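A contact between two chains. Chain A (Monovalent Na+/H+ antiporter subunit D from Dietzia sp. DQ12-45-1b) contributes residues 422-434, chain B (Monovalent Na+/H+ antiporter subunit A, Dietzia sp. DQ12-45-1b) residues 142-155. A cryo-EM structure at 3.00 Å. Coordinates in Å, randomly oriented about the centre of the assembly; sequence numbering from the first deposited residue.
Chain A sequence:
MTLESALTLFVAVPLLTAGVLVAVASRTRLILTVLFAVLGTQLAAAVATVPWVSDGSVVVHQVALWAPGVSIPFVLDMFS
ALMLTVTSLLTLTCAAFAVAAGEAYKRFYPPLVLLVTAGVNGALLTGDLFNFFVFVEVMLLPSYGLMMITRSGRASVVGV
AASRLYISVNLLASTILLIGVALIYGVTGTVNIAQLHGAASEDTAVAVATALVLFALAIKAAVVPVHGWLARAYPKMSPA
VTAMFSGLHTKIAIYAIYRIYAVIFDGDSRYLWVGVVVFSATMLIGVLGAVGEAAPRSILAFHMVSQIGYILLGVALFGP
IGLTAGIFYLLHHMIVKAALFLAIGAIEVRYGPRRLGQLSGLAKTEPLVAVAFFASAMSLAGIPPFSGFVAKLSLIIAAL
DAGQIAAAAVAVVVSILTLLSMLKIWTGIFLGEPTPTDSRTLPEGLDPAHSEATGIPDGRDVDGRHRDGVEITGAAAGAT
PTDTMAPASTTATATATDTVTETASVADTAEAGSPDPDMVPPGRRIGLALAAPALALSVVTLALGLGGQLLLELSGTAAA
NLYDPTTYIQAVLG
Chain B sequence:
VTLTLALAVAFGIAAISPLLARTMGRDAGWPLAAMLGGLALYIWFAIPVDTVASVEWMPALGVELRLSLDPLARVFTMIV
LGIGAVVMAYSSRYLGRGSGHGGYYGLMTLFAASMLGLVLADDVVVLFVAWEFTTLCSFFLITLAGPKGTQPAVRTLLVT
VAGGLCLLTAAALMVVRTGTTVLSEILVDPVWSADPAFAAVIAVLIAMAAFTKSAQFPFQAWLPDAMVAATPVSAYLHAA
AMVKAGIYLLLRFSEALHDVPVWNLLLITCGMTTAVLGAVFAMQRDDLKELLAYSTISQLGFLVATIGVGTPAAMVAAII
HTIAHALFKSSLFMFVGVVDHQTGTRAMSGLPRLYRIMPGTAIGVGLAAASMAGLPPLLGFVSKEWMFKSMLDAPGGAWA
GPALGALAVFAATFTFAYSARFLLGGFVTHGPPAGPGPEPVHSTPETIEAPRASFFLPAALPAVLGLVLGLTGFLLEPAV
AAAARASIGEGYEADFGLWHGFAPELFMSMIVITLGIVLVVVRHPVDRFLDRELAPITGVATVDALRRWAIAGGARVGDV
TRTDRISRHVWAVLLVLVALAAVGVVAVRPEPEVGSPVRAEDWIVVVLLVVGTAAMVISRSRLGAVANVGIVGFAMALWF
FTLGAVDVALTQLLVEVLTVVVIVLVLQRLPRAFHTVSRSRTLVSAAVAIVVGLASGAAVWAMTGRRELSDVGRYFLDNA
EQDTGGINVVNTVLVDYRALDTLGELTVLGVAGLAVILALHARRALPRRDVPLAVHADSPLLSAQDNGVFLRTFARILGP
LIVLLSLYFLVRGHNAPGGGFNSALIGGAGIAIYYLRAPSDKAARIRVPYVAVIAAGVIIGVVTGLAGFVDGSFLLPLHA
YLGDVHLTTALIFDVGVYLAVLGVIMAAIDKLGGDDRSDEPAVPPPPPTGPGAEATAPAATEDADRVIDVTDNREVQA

Chain A (422-434) MLKIWTGIFLGEP
Chain B, residues 142-155: ITLAGPKGTQPAVR

Two helical segments pack almost antiparallel here, with axes 11.1 Å apart at closest approach and N-to-C directions 168° apart. No hydrogen bond crosses between them; packing alone joins the stretches, burying 419 Å² in total. The register is set at two points: the CA atoms of Leu A423 and Val B154 lie 6.8 Å apart, as do those of Leu A431 and Thr B150. On chain A, Leu A423, Thr A427 and Leu A431 repeat every fourth residue, each with its CA-to-CB bond directed toward chain B.

Val B154 gives up the most surface, 67 Å². Its chi1 is t, and its two methyls meet different partners: Val B154 CG1 lies 4.1 Å from Leu A423 CD1, an apolar contact, while Val B154 CG2 lies 3.3 Å from Thr A427 OG1. That hydroxyl can sit against a methyl because its polar need is met within its own helix: with chi1 m, Thr A427 OG1 donates to Leu A423 O at 2.7 Å. Thr A427 CG2 meanwhile approaches Thr B150 OG1 at 3.7 Å.

Leu A431, covering 57 Å², follows a wider pi-type turn at 426-430, where its N bonds to Trp A426 O at 2.9 Å. Its phi/psi of -90/132 takes the chain out of helical geometry. In the m,t rotamer, Leu A431 CD1 reaches 3.3 Å from Thr B150 OG1 and 4.1 Å from Thr B143 CG2; Thr B150 is t, Thr B143 p.

Next, Gly A432 adopts phi/psi 141/179, where a CB would jam against the preceding carbonyl oxygen. Glu A433, m,m, then folds its aliphatic part onto Pro B147 (51 Å² covered), with Glu A433 CG 3.7 Å from Pro B147 CG. The compact proline ring offers an apolar surface at this more exposed end. Gly B146 precedes it at positive phi, 64/-153, which favours glycine.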

# COMPACT_ATOMS: atom_id res chain seq x y z
N MET A 422 -2.53 -5.05 -19.18
CA MET A 422 -3.98 -4.97 -19.16
C MET A 422 -4.60 -5.80 -20.27
O MET A 422 -5.66 -6.41 -20.07
CB MET A 422 -4.44 -3.51 -19.27
CG MET A 422 -3.99 -2.63 -18.11
SD MET A 422 -4.17 -3.41 -16.50
CE MET A 422 -5.95 -3.48 -16.36
N LEU A 423 -3.95 -5.88 -21.43
CA LEU A 423 -4.43 -6.74 -22.50
C LEU A 423 -4.23 -8.21 -22.15
O LEU A 423 -5.03 -9.05 -22.55
CB LEU A 423 -3.71 -6.41 -23.80
CG LEU A 423 -4.21 -5.17 -24.54
CD1 LEU A 423 -3.49 -5.02 -25.86
CD2 LEU A 423 -5.71 -5.24 -24.75
N LYS A 424 -3.16 -8.53 -21.42
CA LYS A 424 -3.00 -9.90 -20.94
C LYS A 424 -4.15 -10.30 -20.03
O LYS A 424 -4.69 -11.40 -20.14
CB LYS A 424 -1.67 -10.05 -20.21
CG LYS A 424 -1.15 -11.47 -20.15
CD LYS A 424 0.36 -11.50 -20.22
CE LYS A 424 0.98 -10.55 -19.21
NZ LYS A 424 0.54 -10.85 -17.82
N ILE A 425 -4.57 -9.39 -19.14
CA ILE A 425 -5.72 -9.68 -18.28
C ILE A 425 -6.98 -9.82 -19.13
O ILE A 425 -7.74 -10.79 -18.99
CB ILE A 425 -5.89 -8.58 -17.22
CG1 ILE A 425 -4.73 -8.60 -16.23
CG2 ILE A 425 -7.19 -8.79 -16.47
CD1 ILE A 425 -4.88 -7.58 -15.14
N TRP A 426 -7.22 -8.86 -20.02
CA TRP A 426 -8.40 -8.86 -20.87
C TRP A 426 -8.48 -10.11 -21.73
O TRP A 426 -9.58 -10.59 -22.05
CB TRP A 426 -8.40 -7.60 -21.73
CG TRP A 426 -9.50 -7.50 -22.75
CD1 TRP A 426 -9.38 -7.69 -24.09
CD2 TRP A 426 -10.86 -7.16 -22.51
NE1 TRP A 426 -10.59 -7.50 -24.71
CE2 TRP A 426 -11.52 -7.17 -23.75
CE3 TRP A 426 -11.60 -6.85 -21.36
CZ2 TRP A 426 -12.87 -6.89 -23.88
CZ3 TRP A 426 -12.94 -6.57 -21.50
CH2 TRP A 426 -13.57 -6.59 -22.75
N THR A 427 -7.33 -10.67 -22.12
CA THR A 427 -7.31 -11.85 -22.97
C THR A 427 -7.44 -13.13 -22.15
O THR A 427 -8.08 -14.09 -22.59
CB THR A 427 -6.02 -11.88 -23.79
OG1 THR A 427 -5.92 -10.67 -24.55
CG2 THR A 427 -6.01 -13.06 -24.74
N GLY A 428 -6.85 -13.15 -20.95
CA GLY A 428 -6.90 -14.35 -20.14
C GLY A 428 -8.13 -14.50 -19.29
O GLY A 428 -8.34 -15.57 -18.72
N ILE A 429 -8.96 -13.46 -19.18
CA ILE A 429 -10.18 -13.51 -18.39
C ILE A 429 -11.42 -13.28 -19.25
O ILE A 429 -12.41 -14.01 -19.14
CB ILE A 429 -10.14 -12.51 -17.22
CG1 ILE A 429 -9.12 -12.96 -16.17
CG2 ILE A 429 -11.50 -12.36 -16.59
CD1 ILE A 429 -9.13 -12.11 -14.92
N PHE A 430 -11.39 -12.27 -20.11
CA PHE A 430 -12.60 -11.81 -20.77
C PHE A 430 -12.76 -12.32 -22.20
O PHE A 430 -13.88 -12.62 -22.61
CB PHE A 430 -12.65 -10.28 -20.78
CG PHE A 430 -12.81 -9.68 -19.41
CD1 PHE A 430 -11.70 -9.36 -18.65
CD2 PHE A 430 -14.06 -9.45 -18.88
CE1 PHE A 430 -11.83 -8.82 -17.40
CE2 PHE A 430 -14.20 -8.90 -17.63
CZ PHE A 430 -13.09 -8.59 -16.89
N LEU A 431 -11.68 -12.42 -22.96
CA LEU A 431 -11.77 -12.85 -24.35
C LEU A 431 -11.65 -14.36 -24.45
O LEU A 431 -10.74 -14.96 -23.85
CB LEU A 431 -10.69 -12.18 -25.20
CG LEU A 431 -10.93 -10.70 -25.51
CD1 LEU A 431 -9.93 -10.21 -26.54
CD2 LEU A 431 -12.35 -10.47 -25.98
N GLY A 432 -12.55 -14.98 -25.20
CA GLY A 432 -12.53 -16.42 -25.38
C GLY A 432 -13.92 -17.02 -25.39
O GLY A 432 -14.92 -16.30 -25.23
N GLU A 433 -14.01 -18.33 -25.59
CA GLU A 433 -15.35 -18.89 -25.52
C GLU A 433 -15.70 -19.25 -24.08
O GLU A 433 -14.87 -19.79 -23.35
CB GLU A 433 -15.47 -20.13 -26.39
CG GLU A 433 -15.50 -19.85 -27.88
CD GLU A 433 -16.78 -19.16 -28.31
OE1 GLU A 433 -17.81 -19.33 -27.62
OE2 GLU A 433 -16.75 -18.44 -29.33
N PRO A 434 -16.93 -18.96 -23.65
CA PRO A 434 -17.32 -19.29 -22.27
C PRO A 434 -17.33 -20.79 -22.03
O PRO A 434 -18.16 -21.52 -22.58
CB PRO A 434 -18.72 -18.69 -22.15
CG PRO A 434 -18.82 -17.69 -23.25
CD PRO A 434 -17.99 -18.24 -24.36
N ILE B 142 -11.32 -6.24 -34.74
CA ILE B 142 -10.59 -7.49 -34.92
C ILE B 142 -10.99 -8.50 -33.84
O ILE B 142 -11.01 -9.71 -34.10
CB ILE B 142 -9.07 -7.25 -34.93
CG1 ILE B 142 -8.71 -6.15 -35.93
CG2 ILE B 142 -8.34 -8.52 -35.30
CD1 ILE B 142 -9.17 -6.43 -37.34
N THR B 143 -11.32 -8.04 -32.63
CA THR B 143 -11.78 -8.97 -31.60
C THR B 143 -13.07 -9.68 -31.97
O THR B 143 -13.42 -10.66 -31.30
CB THR B 143 -11.99 -8.26 -30.25
OG1 THR B 143 -12.99 -7.24 -30.39
CG2 THR B 143 -10.70 -7.68 -29.72
N LEU B 144 -13.78 -9.22 -32.99
CA LEU B 144 -14.94 -9.95 -33.48
C LEU B 144 -14.49 -11.24 -34.17
O LEU B 144 -13.31 -11.58 -34.21
CB LEU B 144 -15.77 -9.07 -34.42
CG LEU B 144 -16.48 -7.89 -33.77
CD1 LEU B 144 -17.56 -7.34 -34.69
CD2 LEU B 144 -17.08 -8.30 -32.44
N ALA B 145 -15.47 -11.97 -34.71
CA ALA B 145 -15.24 -13.27 -35.32
C ALA B 145 -14.68 -14.26 -34.30
O ALA B 145 -13.78 -15.05 -34.59
CB ALA B 145 -14.32 -13.17 -36.54
N GLY B 146 -15.23 -14.22 -33.09
CA GLY B 146 -14.91 -15.17 -32.06
C GLY B 146 -13.46 -15.12 -31.60
O GLY B 146 -12.80 -14.08 -31.68
N PRO B 147 -12.95 -16.25 -31.12
CA PRO B 147 -11.56 -16.29 -30.64
C PRO B 147 -10.54 -16.48 -31.74
O PRO B 147 -9.34 -16.55 -31.43
CB PRO B 147 -11.57 -17.50 -29.69
CG PRO B 147 -12.91 -18.19 -29.88
CD PRO B 147 -13.60 -17.56 -31.04
N LYS B 148 -10.96 -16.58 -33.00
CA LYS B 148 -10.01 -16.67 -34.09
C LYS B 148 -9.10 -15.45 -34.15
O LYS B 148 -7.94 -15.55 -34.55
CB LYS B 148 -10.74 -16.84 -35.42
CG LYS B 148 -10.77 -18.26 -35.94
CD LYS B 148 -9.38 -18.73 -36.33
CE LYS B 148 -9.44 -20.06 -37.07
NZ LYS B 148 -8.09 -20.59 -37.39
N GLY B 149 -9.61 -14.29 -33.73
CA GLY B 149 -8.85 -13.06 -33.82
C GLY B 149 -8.68 -12.33 -32.51
O GLY B 149 -8.74 -11.09 -32.48
N THR B 150 -8.49 -13.06 -31.41
CA THR B 150 -8.21 -12.39 -30.14
C THR B 150 -6.72 -12.08 -29.99
O THR B 150 -6.37 -11.09 -29.35
CB THR B 150 -8.68 -13.24 -28.97
OG1 THR B 150 -8.16 -12.70 -27.75
CG2 THR B 150 -8.21 -14.68 -29.12
N GLN B 151 -5.85 -12.90 -30.56
CA GLN B 151 -4.42 -12.64 -30.54
C GLN B 151 -4.04 -11.62 -31.61
O GLN B 151 -3.28 -10.69 -31.32
CB GLN B 151 -3.63 -13.94 -30.71
CG GLN B 151 -2.38 -14.00 -29.86
CD GLN B 151 -2.69 -13.95 -28.39
OE1 GLN B 151 -3.61 -14.62 -27.92
NE2 GLN B 151 -1.92 -13.17 -27.65
N PRO B 152 -4.52 -11.75 -32.86
CA PRO B 152 -4.25 -10.68 -33.84
C PRO B 152 -4.74 -9.32 -33.40
O PRO B 152 -4.08 -8.32 -33.68
CB PRO B 152 -4.99 -11.17 -35.09
CG PRO B 152 -4.97 -12.63 -34.97
CD PRO B 152 -5.17 -12.90 -33.51
N ALA B 153 -5.87 -9.25 -32.70
CA ALA B 153 -6.35 -7.96 -32.21
C ALA B 153 -5.41 -7.39 -31.15
O ALA B 153 -5.13 -6.19 -31.15
CB ALA B 153 -7.76 -8.09 -31.65
N VAL B 154 -4.91 -8.24 -30.25
CA VAL B 154 -3.98 -7.78 -29.23
C VAL B 154 -2.70 -7.26 -29.88
O VAL B 154 -2.18 -6.21 -29.51
CB VAL B 154 -3.68 -8.91 -28.22
CG1 VAL B 154 -2.42 -8.61 -27.44
CG2 VAL B 154 -4.86 -9.09 -27.28
N ARG B 155 -2.19 -7.99 -30.87
CA ARG B 155 -0.96 -7.56 -31.54
C ARG B 155 -1.19 -6.28 -32.33
O ARG B 155 -0.33 -5.40 -32.36
CB ARG B 155 -0.43 -8.67 -32.43
CG ARG B 155 -0.02 -9.90 -31.66
CD ARG B 155 0.70 -10.89 -32.54
NE ARG B 155 -0.22 -11.69 -33.33
CZ ARG B 155 -0.41 -12.99 -33.17
NH1 ARG B 155 0.26 -13.65 -32.24
NH2 ARG B 155 -1.27 -13.64 -33.94